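Local coordinates for protein EF0056 (Enterococcus faecalis, PDB 6ORI) that is of unknown molecular function but, as the N-terminal region of an enterococcal surface protein with immunoglobulin-like sheets, probably contributes to surface attachment and biofilm formation, at residues Phe53-Thr65 with Gly124-Thr136. Sequence-based numbering, arbitrary orientation.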
ATOM      1  N   PHE A  53      -8.615  -2.567  13.030  1.00  4.57           N
ATOM      2  CA  PHE A  53      -7.456  -2.123  12.247  1.00  5.10           C
ATOM      3  C   PHE A  53      -6.354  -1.620  13.157  1.00  4.34           C
ATOM      4  O   PHE A  53      -6.587  -1.359  14.331  1.00  5.10           O
ATOM      5  CB  PHE A  53      -7.820  -1.039  11.197  1.00  4.72           C
ATOM      6  CG  PHE A  53      -8.196   0.315  11.793  1.00  5.62           C
ATOM      7  CD1 PHE A  53      -7.251   1.299  12.029  1.00  4.52           C
ATOM      8  CD2 PHE A  53      -9.513   0.579  12.115  1.00  5.43           C
ATOM      9  CE1 PHE A  53      -7.630   2.519  12.565  1.00  5.79           C
ATOM     10  CE2 PHE A  53      -9.897   1.803  12.628  1.00  3.79           C
ATOM     11  CZ  PHE A  53      -8.962   2.765  12.868  1.00  5.33           C
ATOM     12  N   GLU A  54      -5.168  -1.451  12.585  1.00  4.47           N
ATOM     13  CA  GLU A  54      -4.070  -0.733  13.214  1.00  4.09           C
ATOM     14  C   GLU A  54      -3.540   0.273  12.208  1.00  4.44           C
ATOM     15  O   GLU A  54      -3.724   0.119  10.979  1.00  5.66           O
ATOM     16  CB  GLU A  54      -2.917  -1.664  13.599  1.00  7.56           C
ATOM     17  CG  GLU A  54      -3.320  -2.742  14.559  1.00  9.90           C
ATOM     18  CD  GLU A  54      -2.160  -3.602  15.027  1.00  9.79           C
ATOM     19  OE1 GLU A  54      -1.228  -3.902  14.236  1.00 11.09           O
ATOM     20  OE2 GLU A  54      -2.196  -4.000  16.196  1.00 12.43           O
ATOM     21  N   VAL A  55      -2.896   1.310  12.732  1.00  4.34           N
ATOM     22  CA  VAL A  55      -2.208   2.298  11.899  1.00  3.26           C
ATOM     23  C   VAL A  55      -0.727   2.232  12.234  1.00  3.69           C
ATOM     24  O   VAL A  55      -0.357   2.168  13.407  1.00  4.38           O
ATOM     25  CB  VAL A  55      -2.748   3.725  12.122  1.00  4.67           C
ATOM     26  CG1 VAL A  55      -2.086   4.719  11.176  1.00  4.81           C
ATOM     27  CG2 VAL A  55      -4.248   3.758  11.991  1.00  7.70           C
ATOM     28  N   TYR A  56       0.114   2.185  11.199  1.00  4.96           N
ATOM     29  CA  TYR A  56       1.557   2.229  11.386  1.00  4.06           C
ATOM     30  C   TYR A  56       2.094   3.549  10.878  1.00  4.18           C
ATOM     31  O   TYR A  56       1.620   4.083   9.874  1.00  5.49           O
ATOM     32  CB  TYR A  56       2.262   1.059  10.657  1.00  4.08           C
ATOM     33  CG  TYR A  56       1.619  -0.266  10.964  1.00  4.58           C
ATOM     34  CD1 TYR A  56       1.312  -0.630  12.259  1.00  4.69           C
ATOM     35  CD2 TYR A  56       1.271  -1.141   9.954  1.00  5.69           C
ATOM     36  CE1 TYR A  56       0.667  -1.826  12.530  1.00  6.76           C
ATOM     37  CE2 TYR A  56       0.628  -2.321  10.222  1.00  5.83           C
ATOM     38  CZ  TYR A  56       0.344  -2.666  11.507  1.00  7.19           C
ATOM     39  OH  TYR A  56      -0.328  -3.846  11.736  1.00  9.07           O
ATOM     40  N   GLY A  57       3.090   4.075  11.568  1.00  4.43           N
ATOM     41  CA  GLY A  57       3.711   5.321  11.185  1.00  4.14           C
ATOM     42  C   GLY A  57       5.167   5.332  11.515  1.00  4.83           C
ATOM     43  O   GLY A  57       5.586   4.742  12.509  1.00  5.28           O
ATOM     44  N   LYS A  58       5.957   5.991  10.682  1.00  5.37           N
ATOM     45  CA  LYS A  58       7.362   6.163  10.988  1.00  5.15           C
ATOM     46  C   LYS A  58       7.856   7.468  10.397  1.00  5.86           C
ATOM     47  O   LYS A  58       7.536   7.841   9.239  1.00  6.08           O
ATOM     48  CB  LYS A  58       8.213   4.998  10.474  1.00  6.84           C
ATOM     49  CG  LYS A  58       9.684   5.313  10.729  1.00 10.77           C
ATOM     50  CD  LYS A  58      10.606   4.235  10.379  1.00 11.07           C
ATOM     51  CE  LYS A  58      12.051   4.734  10.333  1.00  7.13           C
ATOM     52  NZ  LYS A  58      12.448   5.590  11.475  1.00  7.77           N
ATOM     53  N   HIS A  59       8.682   8.151  11.178  1.00  5.00           N
ATOM     54  CA  HIS A  59       9.423   9.316  10.694  1.00  5.77           C
ATOM     55  C   HIS A  59      10.877   9.215  11.124  1.00  6.77           C
ATOM     56  O   HIS A  59      11.243   8.397  11.984  1.00  5.63           O
ATOM     57  CB  HIS A  59       8.761  10.642  11.093  1.00  7.11           C
ATOM     58  CG  HIS A  59       8.482  10.767  12.546  1.00  5.53           C
ATOM     59  ND1 HIS A  59       7.401  10.167  13.146  1.00  5.69           N
ATOM     60  CD2 HIS A  59       9.150  11.414  13.523  1.00  8.39           C
ATOM     61  CE1 HIS A  59       7.415  10.440  14.436  1.00  7.90           C
ATOM     62  NE2 HIS A  59       8.479  11.182  14.693  1.00  8.55           N
ATOM     63  N   ASN A  60      11.719  10.012  10.477  1.00  6.12           N
ATOM     64  CA  ASN A  60      13.158   9.794  10.524  1.00  6.27           C
ATOM     65  C   ASN A  60      13.890  10.905  11.248  1.00  7.47           C
ATOM     66  O   ASN A  60      15.063  10.723  11.624  1.00  8.17           O
ATOM     67  CB  ASN A  60      13.728   9.692   9.105  1.00  7.30           C
ATOM     68  CG  ASN A  60      13.067   8.627   8.270  1.00 10.50           C
ATOM     69  OD1 ASN A  60      12.410   7.715   8.783  1.00 11.02           O
ATOM     70  ND2 ASN A  60      13.253   8.724   6.963  1.00 14.21           N
ATOM     71  N   ILE A  61      13.204  12.031  11.450  0.64  7.64           N
ATOM     72  CA  ILE A  61      13.725  13.198  12.164  0.64  8.01           C
ATOM     73  C   ILE A  61      12.609  13.658  13.086  0.64  8.48           C
ATOM     74  O   ILE A  61      11.442  13.594  12.712  0.64  9.41           O
ATOM     75  CB  ILE A  61      14.095  14.334  11.178  0.64  9.60           C
ATOM     76  CG1 ILE A  61      15.197  13.883  10.215  0.64 12.73           C
ATOM     77  CG2 ILE A  61      14.532  15.592  11.915  0.64 13.74           C
ATOM     78  CD1 ILE A  61      16.512  13.524  10.897  0.64 17.65           C
ATOM     79  N   ALA A  62      12.945  14.104  14.289  1.00  7.38           N
ATOM     80  CA  ALA A  62      11.930  14.489  15.233  1.00  7.79           C
ATOM     81  C   ALA A  62      10.933  15.453  14.594  1.00  8.98           C
ATOM     82  O   ALA A  62      11.307  16.334  13.818  1.00  9.94           O
ATOM     83  CB  ALA A  62      12.574  15.112  16.462  1.00 10.43           C
ATOM     84  N   ALA A  63       9.657  15.241  14.886  1.00  7.88           N
ATOM     85  CA  ALA A  63       8.585  16.066  14.371  1.00  8.30           C
ATOM     86  C   ALA A  63       7.683  16.451  15.525  1.00  8.51           C
ATOM     87  O   ALA A  63       7.696  15.827  16.577  1.00  7.65           O
ATOM     88  CB  ALA A  63       7.789  15.322  13.317  1.00 11.99           C
ATOM     89  N   SER A  64       6.893  17.492  15.329  1.00  9.66           N
ATOM     90  CA  SER A  64       6.027  17.995  16.382  1.00  7.83           C
ATOM     91  C   SER A  64       4.923  18.820  15.777  1.00  7.84           C
ATOM     92  O   SER A  64       4.924  19.096  14.575  1.00  8.37           O
ATOM     93  CB  SER A  64       6.811  18.850  17.384  1.00  9.78           C
ATOM     94  OG  SER A  64       7.450  19.918  16.717  1.00 14.61           O
ATOM     95  N   THR A  65       4.012  19.202  16.660  1.00  7.69           N
ATOM     96  CA  THR A  65       2.892  20.109  16.406  1.00  9.64           C
ATOM     97  C   THR A  65       1.698  19.471  15.715  1.00  8.23           C
ATOM     98  O   THR A  65       1.792  18.388  15.154  1.00  7.21           O
ATOM     99  CB  THR A  65       3.246  21.396  15.582  1.00  9.93           C
ATOM    100  OG1 THR A  65       3.218  21.136  14.183  1.00  9.35           O
ATOM    101  CG2 THR A  65       4.574  22.011  15.970  1.00 11.47           C
ATOM    102  N   GLY A 124      -2.893  13.192  18.994  1.00  7.11           N
ATOM    103  CA  GLY A 124      -2.675  12.371  17.818  1.00  5.87           C
ATOM    104  C   GLY A 124      -2.164  10.985  18.163  1.00  5.28           C
ATOM    105  O   GLY A 124      -2.392  10.457  19.260  1.00  5.96           O
ATOM    106  N   LEU A 125      -1.491  10.344  17.208  1.00  4.20           N
ATOM    107  CA  LEU A 125      -1.152   8.926  17.326  1.00  6.57           C
ATOM    108  C   LEU A 125       0.280   8.577  17.704  1.00  5.57           C
ATOM    109  O   LEU A 125       0.496   7.639  18.447  1.00  6.90           O
ATOM    110  CB  LEU A 125      -1.457   8.194  16.018  1.00  6.24           C
ATOM    111  CG  LEU A 125      -2.887   8.342  15.494  1.00  5.62           C
ATOM    112  CD1 LEU A 125      -3.120   7.428  14.307  1.00  5.54           C
ATOM    113  CD2 LEU A 125      -3.931   8.077  16.552  1.00  7.76           C
ATOM    114  N   PHE A 126       1.252   9.282  17.135  1.00  4.27           N
ATOM    115  CA  PHE A 126       2.645   8.821  17.116  1.00  6.04           C
ATOM    116  C   PHE A 126       3.591   9.769  17.845  1.00  4.31           C
ATOM    117  O   PHE A 126       3.499  11.000  17.750  1.00  6.46           O
ATOM    118  CB  PHE A 126       3.099   8.639  15.659  1.00  4.34           C
ATOM    119  CG  PHE A 126       2.273   7.634  14.891  1.00  4.53           C
ATOM    120  CD1 PHE A 126       2.105   6.349  15.386  1.00  4.61           C
ATOM    121  CD2 PHE A 126       1.639   7.968  13.701  1.00  4.39           C
ATOM    122  CE1 PHE A 126       1.341   5.435  14.718  1.00  5.18           C
ATOM    123  CE2 PHE A 126       0.877   7.021  13.024  1.00  3.84           C
ATOM    124  CZ  PHE A 126       0.740   5.771  13.548  1.00  4.48           C
ATOM    125  N   ALA A 127       4.518   9.187  18.587  1.00  5.67           N
ATOM    126  CA  ALA A 127       5.449   9.970  19.389  1.00  5.10           C
ATOM    127  C   ALA A 127       6.362  10.780  18.472  1.00  6.76           C
ATOM    128  O   ALA A 127       7.112  10.227  17.659  1.00  6.44           O
ATOM    129  CB  ALA A 127       6.244   9.062  20.304  1.00  6.47           C
ATOM    130  N   GLY A 128       6.299  12.105  18.587  1.00  5.67           N
ATOM    131  CA  GLY A 128       7.053  12.974  17.706  1.00  6.97           C
ATOM    132  C   GLY A 128       8.559  12.825  17.833  1.00  7.63           C
ATOM    133  O   GLY A 128       9.280  12.960  16.857  1.00  6.52           O
ATOM    134  N   ALA A 129       9.036  12.561  19.037  1.00  6.58           N
ATOM    135  CA  ALA A 129      10.462  12.521  19.283  1.00  7.78           C
ATOM    136  C   ALA A 129      11.082  11.173  18.948  1.00  8.74           C
ATOM    137  O   ALA A 129      12.311  11.043  18.968  1.00 12.50           O
ATOM    138  CB  ALA A 129      10.753  12.887  20.740  1.00 10.08           C
ATOM    139  N   GLU A 130      10.266  10.174  18.628  1.00  7.60           N
ATOM    140  CA  GLU A 130      10.785   8.837  18.378  1.00  7.05           C
ATOM    141  C   GLU A 130      10.945   8.657  16.882  1.00  7.33           C
ATOM    142  O   GLU A 130      10.005   8.889  16.113  1.00  9.28           O
ATOM    143  CB  GLU A 130       9.853   7.796  19.016  1.00  8.90           C
ATOM    144  CG  GLU A 130       9.868   7.882  20.549  1.00 11.51           C
ATOM    145  CD  GLU A 130       8.802   7.056  21.256  1.00 17.48           C
ATOM    146  OE1 GLU A 130       8.256   6.110  20.648  1.00 17.80           O
ATOM    147  OE2 GLU A 130       8.505   7.365  22.443  1.00 16.11           O
ATOM    148  N   THR A 131      12.154   8.294  16.465  1.00  6.84           N
ATOM    149  CA  THR A 131      12.503   8.239  15.046  1.00  7.07           C
ATOM    150  C   THR A 131      13.131   6.909  14.665  1.00  8.77           C
ATOM    151  O   THR A 131      13.905   6.827  13.701  1.00  8.24           O
ATOM    152  CB  THR A 131      13.497   9.341  14.699  1.00  9.11           C
ATOM    153  OG1 THR A 131      14.716   9.129  15.429  1.00 11.80           O
ATOM    154  CG2 THR A 131      12.925  10.677  15.040  1.00 10.16           C
ATOM    155  N   THR A 132      12.781   5.852  15.382  1.00  7.46           N
ATOM    156  CA  THR A 132      13.421   4.566  15.166  1.00  7.33           C
ATOM    157  C   THR A 132      12.399   3.573  14.611  1.00  5.32           C
ATOM    158  O   THR A 132      11.911   3.745  13.486  1.00  7.26           O
ATOM    159  CB  THR A 132      14.132   4.086  16.430  1.00  9.62           C
ATOM    160  OG1 THR A 132      13.205   3.926  17.495  1.00 12.92           O
ATOM    161  CG2 THR A 132      15.193   5.106  16.851  1.00 10.65           C
ATOM    162  N   ASP A 133      12.057   2.552  15.376  1.00  6.94           N
ATOM    163  CA  ASP A 133      11.225   1.466  14.875  1.00  6.85           C
ATOM    164  C   ASP A 133       9.823   1.942  14.545  1.00  5.82           C
ATOM    165  O   ASP A 133       9.276   2.794  15.245  1.00  6.15           O
ATOM    166  CB  ASP A 133      11.113   0.352  15.923  1.00  8.42           C
ATOM    167  CG  ASP A 133      12.447  -0.239  16.281  1.00 13.34           C
ATOM    168  OD1 ASP A 133      13.365  -0.165  15.435  1.00 13.30           O
ATOM    169  OD2 ASP A 133      12.540  -0.794  17.397  1.00 20.70           O
ATOM    170  N   THR A 134       9.211   1.351  13.535  1.00  5.68           N
ATOM    171  CA  THR A 134       7.840   1.658  13.190  1.00  3.90           C
ATOM    172  C   THR A 134       6.939   1.711  14.413  1.00  5.43           C
ATOM    173  O   THR A 134       6.983   0.810  15.246  1.00  5.26           O
ATOM    174  CB  THR A 134       7.307   0.601  12.230  1.00  5.75           C
ATOM    175  OG1 THR A 134       8.171   0.520  11.092  1.00  6.21           O
ATOM    176  CG2 THR A 134       5.886   0.932  11.777  1.00  5.03           C
ATOM    177  N   GLN A 135       6.108   2.752  14.477  1.00  3.86           N
ATOM    178  CA  GLN A 135       5.135   2.933  15.549  1.00  4.56           C
ATOM    179  C   GLN A 135       3.794   2.334  15.177  1.00  3.41           C
ATOM    180  O   GLN A 135       3.391   2.363  14.030  1.00  5.57           O
ATOM    181  CB  GLN A 135       4.978   4.425  15.880  1.00  4.67           C
ATOM    182  CG  GLN A 135       6.281   5.124  16.236  1.00  5.75           C
ATOM    183  CD  GLN A 135       6.045   6.455  16.868  1.00  6.62           C
ATOM    184  OE1 GLN A 135       5.151   6.602  17.686  1.00  6.37           O
ATOM    185  NE2 GLN A 135       6.848   7.427  16.501  1.00  7.87           N
ATOM    186  N   THR A 136       3.085   1.812  16.181  1.00  5.21           N
ATOM    187  CA  THR A 136       1.739   1.257  16.004  1.00  5.84           C
ATOM    188  C   THR A 136       0.733   1.997  16.856  1.00  6.17           C
ATOM    189  O   THR A 136       0.952   2.201  18.061  1.00  5.93           O
ATOM    190  CB  THR A 136       1.698  -0.227  16.373  1.00  5.75           C
ATOM    191  OG1 THR A 136       2.592  -0.929  15.506  1.00  8.50           O
ATOM    192  CG2 THR A 136       0.287  -0.814  16.240  1.00  7.31           C
TER
HETATM  193  O   HOH W   1       8.910   7.233  14.096  1.00  8.31           O
HETATM  194  O   HOH W   2      16.583  11.158  13.885  1.00 30.42           O
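Gly57 and Gln135 form a hydrogen-bonded pair where strands 50-59 and 135-144 run antiparallel as neighbours in a sheet of this immunoglobulin-like surface protein. Gly57 N donates to Gln135 O (3.0 Å), and Gln135 N returns a bond to Gly57 O. On the next, non-hydrogen-bonded pair, the side chains of Tyr56 and Thr136 run side by side, with Thr136 OG1 3.5 Å from Tyr56 CD1. On the Gln135 side, the Phe126 ring presents one face to Gly57 CA, a CH-pi contact 4.0 Å from the centroid, while Leu125 CB covers the opposite face.

Beyond the pairing, residues 127-134 form a loop held largely by side chains. Gln135 clamps the backbone of Ala127 through both amide atoms: OE1 accepts from Ala127 N on a lone pair, and NE2 donates to Ala127 O. His59 CG sits between its own backbone N and carbonyl carbon (chi1 53°), which carries the imidazole to the Ala127-Glu130 turn; ND1 bonds Tyr118 OH. A water above the His59 ring, displaced toward its rim, accepts from His59 N and Gln135 NE2 and donates to Glu130 O. Lys58 stays extended until chi4 (46°), where the bend brings NZ to Thr132 O, in the carbonyl plane at 2.8 Å. Gly128 O is gripped from opposite faces of its plane, by His59 NE2 at 2.9 Å and Ala63 N at 3.0 Å.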